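Local coordinates for OsmC family protein (Rhodothermus marinus, PDB 5CML) that probably acts as a carboxyl esterase of the alpha/beta-hydrolase type, here as the esterase domain of a longer protein that also carries an OsmC domain, at residues A[32-38]-A[104-110]; A[191-195]-A[243-247]. All coordinates share one frame; numbering follows the deposited sequence.

Contact 1: A[32-38]-A[104-110]; sequences ALFAHCF and LLIGHSL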
loop_
_atom_site.group_PDB
_atom_site.type_symbol
_atom_site.label_atom_id
_atom_site.label_comp_id
_atom_site.label_asym_id
_atom_site.label_seq_id
_atom_site.Cartn_x
_atom_site.Cartn_y
_atom_site.Cartn_z
ATOM N N ALA A 32 9.681 -3.513 -5.076
ATOM C CA ALA A 32 8.381 -2.912 -4.808
ATOM C C ALA A 32 8.249 -2.691 -3.324
ATOM O O ALA A 32 8.633 -3.549 -2.538
ATOM C CB ALA A 32 7.248 -3.798 -5.311
ATOM N N LEU A 33 7.681 -1.550 -2.939
ATOM C CA LEU A 33 7.277 -1.300 -1.564
ATOM C C LEU A 33 5.794 -1.568 -1.509
ATOM O O LEU A 33 5.040 -1.029 -2.321
ATOM C CB LEU A 33 7.581 0.142 -1.125
ATOM C CG LEU A 33 7.020 0.551 0.241
ATOM C CD1 LEU A 33 7.662 -0.309 1.323
ATOM C CD2 LEU A 33 7.229 2.055 0.545
ATOM N N PHE A 34 5.389 -2.413 -0.576
ATOM C CA PHE A 34 3.997 -2.846 -0.463
ATOM C C PHE A 34 3.495 -2.509 0.930
ATOM O O PHE A 34 3.741 -3.249 1.888
ATOM C CB PHE A 34 3.904 -4.349 -0.759
ATOM C CG PHE A 34 2.503 -4.914 -0.819
ATOM C CD1 PHE A 34 1.374 -4.117 -0.774
ATOM C CD2 PHE A 34 2.339 -6.289 -0.935
ATOM C CE1 PHE A 34 0.096 -4.681 -0.844
ATOM C CE2 PHE A 34 1.072 -6.864 -1.010
ATOM C CZ PHE A 34 -0.055 -6.051 -0.962
ATOM N N ALA A 35 2.793 -1.379 1.031
ATOM C CA ALA A 35 2.221 -0.927 2.299
ATOM C C ALA A 35 0.803 -1.444 2.398
ATOM O O ALA A 35 -0.017 -1.137 1.552
ATOM C CB ALA A 35 2.238 0.556 2.383
ATOM N N HIS A 36 0.507 -2.229 3.420
ATOM C CA HIS A 36 -0.761 -2.950 3.433
ATOM C C HIS A 36 -1.374 -3.047 4.820
ATOM O O HIS A 36 -0.694 -2.836 5.841
ATOM C CB HIS A 36 -0.549 -4.356 2.884
ATOM C CG HIS A 36 0.236 -5.216 3.809
ATOM N ND1 HIS A 36 -0.353 -5.964 4.804
ATOM C CD2 HIS A 36 1.573 -5.400 3.938
ATOM C CE1 HIS A 36 0.590 -6.586 5.492
ATOM N NE2 HIS A 36 1.764 -6.256 4.989
ATOM N N CYS A 37 -2.652 -3.425 4.850
ATOM C CA CYS A 37 -3.380 -3.575 6.105
ATOM C C CYS A 37 -3.906 -4.998 6.281
ATOM O O CYS A 37 -4.881 -5.211 6.992
ATOM C CB CYS A 37 -4.536 -2.573 6.165
ATOM S SG CYS A 37 -3.948 -0.829 6.135
ATOM N N PHE A 38 -3.260 -5.979 5.647
ATOM C CA PHE A 38 -3.775 -7.353 5.712
ATOM C C PHE A 38 -3.540 -7.976 7.080
ATOM O O PHE A 38 -4.124 -8.997 7.398
ATOM C CB PHE A 38 -3.151 -8.222 4.635
ATOM C CG PHE A 38 -3.592 -7.857 3.269
ATOM C CD1 PHE A 38 -4.904 -8.065 2.881
ATOM C CD2 PHE A 38 -2.716 -7.285 2.374
ATOM C CE1 PHE A 38 -5.326 -7.718 1.615
ATOM C CE2 PHE A 38 -3.135 -6.925 1.109
ATOM C CZ PHE A 38 -4.431 -7.148 0.729
ATOM N N LEU A 104 8.239 0.404 -8.042
ATOM C CA LEU A 104 6.798 0.124 -7.945
ATOM C C LEU A 104 6.368 0.346 -6.514
ATOM O O LEU A 104 7.001 -0.182 -5.585
ATOM C CB LEU A 104 6.491 -1.320 -8.372
ATOM C CG LEU A 104 5.077 -1.891 -8.194
ATOM C CD1 LEU A 104 4.072 -1.148 -9.013
ATOM C CD2 LEU A 104 5.057 -3.365 -8.568
ATOM N N LEU A 105 5.322 1.157 -6.324
ATOM C CA LEU A 105 4.669 1.278 -5.035
ATOM C C LEU A 105 3.327 0.581 -5.107
ATOM O O LEU A 105 2.578 0.779 -6.065
ATOM C CB LEU A 105 4.449 2.745 -4.661
ATOM C CG LEU A 105 5.691 3.574 -4.399
ATOM C CD1 LEU A 105 5.275 5.021 -3.977
ATOM C CD2 LEU A 105 6.634 2.958 -3.358
ATOM N N ILE A 106 3.019 -0.177 -4.063
ATOM C CA ILE A 106 1.750 -0.884 -3.931
ATOM C C ILE A 106 1.160 -0.542 -2.578
ATOM O O ILE A 106 1.854 -0.630 -1.566
ATOM C CB ILE A 106 1.923 -2.429 -4.007
ATOM C CG1 ILE A 106 2.781 -2.845 -5.203
ATOM C CG2 ILE A 106 0.553 -3.115 -4.019
ATOM C CD1 ILE A 106 3.324 -4.302 -5.104
ATOM N N GLY A 107 -0.120 -0.181 -2.542
ATOM C CA GLY A 107 -0.766 0.115 -1.281
ATOM C C GLY A 107 -2.134 -0.520 -1.159
ATOM O O GLY A 107 -2.949 -0.413 -2.063
ATOM N N HIS A 108 -2.405 -1.143 -0.019
ATOM C CA HIS A 108 -3.722 -1.710 0.256
ATOM C C HIS A 108 -4.432 -0.887 1.325
ATOM O O HIS A 108 -3.821 -0.500 2.317
ATOM C CB HIS A 108 -3.576 -3.169 0.694
ATOM C CG HIS A 108 -4.768 -3.709 1.420
ATOM N ND1 HIS A 108 -4.744 -4.030 2.762
ATOM C CD2 HIS A 108 -6.007 -4.032 0.978
ATOM C CE1 HIS A 108 -5.925 -4.507 3.119
ATOM N NE2 HIS A 108 -6.713 -4.507 2.057
ATOM N N SER A 109 -5.707 -0.595 1.083
ATOM C CA SER A 109 -6.580 0.087 2.032
ATOM C C SER A 109 -6.000 1.474 2.356
ATOM O O SER A 109 -5.644 2.237 1.446
ATOM C CB SER A 109 -6.771 -0.786 3.285
ATOM O OG SER A 109 -7.717 -0.235 4.177
ATOM N N LEU A 110 -5.880 1.793 3.631
ATOM C CA LEU A 110 -5.239 3.051 4.036
ATOM C C LEU A 110 -3.831 3.187 3.472
ATOM O O LEU A 110 -3.373 4.299 3.204
ATOM C CB LEU A 110 -5.187 3.171 5.559
ATOM C CG LEU A 110 -6.495 3.524 6.239
ATOM C CD1 LEU A 110 -6.200 3.771 7.701
ATOM C CD2 LEU A 110 -7.166 4.769 5.630
#
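F38 lays its ring flat over the imidazole of H108, the centroids 3.7 Å apart and the planes only 8° out of parallel, with H108 ND1 sitting above the centre of the phenyl. S109 CB covers the opposite face of the imidazole, so H108 is sandwiched. Its edge is gripped as well: C37 N donates to H108 ND1 over 3.0 Å, in the ring plane, while H108 NE2 reaches the carbonyl oxygen of H229. A chi1 of 161° turns H108 CG away from the backbone N and carries the ring across to the turn that follows strand 30-36. That turn is braced a second time, by F38 N bonding to H36 ND1 in plane at 3.0 Å. Were H108 cut back to an alanine, C37 N and the H229 carbonyl would probably lose their partners, and the F38 ring the flat neighbour on one face. Before this turn runs a regular parallel pairing of two central strands of the alpha/beta-hydrolase sheet, which delivers S109 to a turn with the pattern of a nucleophile elbow; S109 OG is hydrogen-bonded to H229 NE2, consistent with a Ser-His pair of a catalytic triad. L33 and A35 each use N and O in this pairing, with L33 O taking I106 N at 2.8 Å. On the face of F34 and I106, I106 CG2 presses on F34 CD1 at 3.5 Å, and helix 45-56 covers both residues. The face of L33 and L105 is looser across the strands: L105 CD2 leans back to L33 CB at 3.7 Å, while G107 brings no side chain to A35 and helix 85-98 packs on L33 and A35. C37 SG is met less closely, 4.0 Å from S109 CB, in a contact that is buried throughout.

Contact 2: A[191-195]-A[243-247]; sequences PLLLF and VLGAW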
loop_
_atom_site.group_PDB
_atom_site.type_symbol
_atom_site.label_atom_id
_atom_site.label_comp_id
_atom_site.label_asym_id
_atom_site.label_seq_id
_atom_site.Cartn_x
_atom_site.Cartn_y
_atom_site.Cartn_z
ATOM N N PRO A 191 2.080 5.860 -14.318
ATOM C CA PRO A 191 0.984 4.909 -14.526
ATOM C C PRO A 191 0.382 4.402 -13.212
ATOM O O PRO A 191 1.089 4.113 -12.233
ATOM C CB PRO A 191 1.653 3.764 -15.292
ATOM C CG PRO A 191 2.829 4.360 -15.945
ATOM C CD PRO A 191 3.297 5.484 -15.054
ATOM N N LEU A 192 -0.942 4.280 -13.226
ATOM C CA LEU A 192 -1.741 3.892 -12.072
ATOM C C LEU A 192 -2.604 2.675 -12.383
ATOM O O LEU A 192 -3.245 2.620 -13.435
ATOM C CB LEU A 192 -2.650 5.053 -11.667
ATOM C CG LEU A 192 -3.686 4.783 -10.571
ATOM C CD1 LEU A 192 -3.019 4.487 -9.248
ATOM C CD2 LEU A 192 -4.667 5.948 -10.434
ATOM N N LEU A 193 -2.644 1.738 -11.447
ATOM C CA LEU A 193 -3.555 0.590 -11.519
ATOM C C LEU A 193 -4.344 0.487 -10.219
ATOM O O LEU A 193 -3.775 0.329 -9.136
ATOM C CB LEU A 193 -2.770 -0.712 -11.800
ATOM C CG LEU A 193 -3.581 -2.007 -11.699
ATOM C CD1 LEU A 193 -4.770 -2.012 -12.697
ATOM C CD2 LEU A 193 -2.681 -3.225 -11.934
ATOM N N LEU A 194 -5.659 0.631 -10.325
ATOM C CA LEU A 194 -6.557 0.522 -9.193
ATOM C C LEU A 194 -7.262 -0.822 -9.181
ATOM O O LEU A 194 -7.915 -1.164 -10.158
ATOM C CB LEU A 194 -7.635 1.606 -9.264
ATOM C CG LEU A 194 -7.146 3.054 -9.289
ATOM C CD1 LEU A 194 -8.248 3.960 -9.826
ATOM C CD2 LEU A 194 -6.732 3.470 -7.892
ATOM N N PHE A 195 -7.166 -1.546 -8.074
ATOM C CA PHE A 195 -7.980 -2.735 -7.834
ATOM C C PHE A 195 -9.042 -2.403 -6.820
ATOM O O PHE A 195 -8.736 -1.757 -5.818
ATOM C CB PHE A 195 -7.167 -3.891 -7.259
ATOM C CG PHE A 195 -6.120 -4.465 -8.173
ATOM C CD1 PHE A 195 -6.414 -5.526 -9.008
ATOM C CD2 PHE A 195 -4.811 -4.001 -8.130
ATOM C CE1 PHE A 195 -5.414 -6.093 -9.810
ATOM C CE2 PHE A 195 -3.832 -4.556 -8.923
ATOM C CZ PHE A 195 -4.140 -5.607 -9.765
ATOM N N VAL A 243 -1.825 -10.173 -11.833
ATOM C CA VAL A 243 -2.160 -9.091 -12.736
ATOM C C VAL A 243 -1.254 -7.890 -12.490
ATOM O O VAL A 243 -0.774 -7.271 -13.423
ATOM C CB VAL A 243 -3.634 -8.693 -12.583
ATOM C CG1 VAL A 243 -3.966 -7.446 -13.371
ATOM C CG2 VAL A 243 -4.561 -9.869 -13.038
ATOM N N LEU A 244 -1.042 -7.571 -11.224
ATOM C CA LEU A 244 -0.207 -6.426 -10.856
ATOM C C LEU A 244 1.205 -6.601 -11.423
ATOM O O LEU A 244 1.770 -5.680 -12.033
ATOM C CB LEU A 244 -0.211 -6.258 -9.329
ATOM C CG LEU A 244 0.204 -4.942 -8.680
ATOM C CD1 LEU A 244 0.235 -5.138 -7.162
ATOM C CD2 LEU A 244 1.489 -4.478 -9.173
ATOM N N GLY A 245 1.775 -7.780 -11.247
ATOM C CA GLY A 245 3.125 -8.031 -11.727
ATOM C C GLY A 245 3.222 -7.908 -13.237
ATOM O O GLY A 245 4.162 -7.333 -13.770
ATOM N N ALA A 246 2.239 -8.457 -13.940
ATOM C CA ALA A 246 2.238 -8.393 -15.399
ATOM C C ALA A 246 2.096 -6.952 -15.892
ATOM O O ALA A 246 2.758 -6.526 -16.839
ATOM C CB ALA A 246 1.106 -9.289 -15.962
ATOM N N TRP A 247 1.204 -6.208 -15.248
ATOM C CA TRP A 247 0.977 -4.829 -15.622
ATOM C C TRP A 247 2.209 -3.963 -15.398
ATOM O O TRP A 247 2.608 -3.204 -16.261
ATOM C CB TRP A 247 -0.208 -4.276 -14.845
ATOM C CG TRP A 247 -0.438 -2.841 -15.039
ATOM C CD1 TRP A 247 -1.104 -2.244 -16.079
ATOM C CD2 TRP A 247 0.001 -1.783 -14.183
ATOM N NE1 TRP A 247 -1.104 -0.875 -15.918
ATOM C CE2 TRP A 247 -0.445 -0.570 -14.753
ATOM C CE3 TRP A 247 0.708 -1.746 -12.979
ATOM C CZ2 TRP A 247 -0.203 0.662 -14.161
ATOM C CZ3 TRP A 247 0.942 -0.512 -12.387
ATOM C CH2 TRP A 247 0.496 0.668 -12.986
#
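The C-terminal helix 234-252 packs on the sheet of the esterase domain here, with W247 lying against L193 of strand 192-196. L193 CB stands almost exactly on the normal of the six-membered ring, 3.5 Å from its centroid, in a CH-pi contact. L193 CD2 follows along the same indole to the ring junction, 3.8 Å from W247 CD2. With CG anti to the backbone nitrogen (chi1 174°), the indole stretches out from the helix and spans the gap to the sheet, and its far end reaches the backbone where the strand begins: P191 O lies near the ring plane at the edge, 3.6 Å from W247 CH2. P191 CB closes on W247 CZ2 at 3.8 Å. Strand 192-195 and helix segment 243-247 run nearly antiparallel, at 169° with axes 10.4 Å apart, the usual separation of a helix layered on a sheet in the alpha/beta-hydrolase fold. Further along the strand, F195 points its ring at the preceding helical turn. F195 CZ meets L244 CB at 4.0 Å, the two side chains crossing at about a right angle, and V243 CG1 lies 4.1 Å from F195 CZ. All of this is apolar or van der Waals contact. S220 and A127, on the strands flanking 192-196, also touch W247, while Y251, one turn on, meets the indole edge-to-face.

Overall arrangement
From the N terminus, the chain lays down strand 30-36, passes through helix 45-56, strand 59-65 and helix 85-98, and returns in strand 104-108, where contact 1 closes a loop of 65 residues in the middle of the sheet. Contact 2 opens later, so the two loops follow in series. Its 47-residue loop runs from strand 192-196 through helix 206-214 and edge strand 219-223 to the C-terminal helix, and includes H229, the partner of S109. Strand 127-131 lies between 104-108 and 192-196, yet L244 joins the contacts directly: its CD1 lies 3.8 Å from I106 CG2, tying the last helix to strand 104-108.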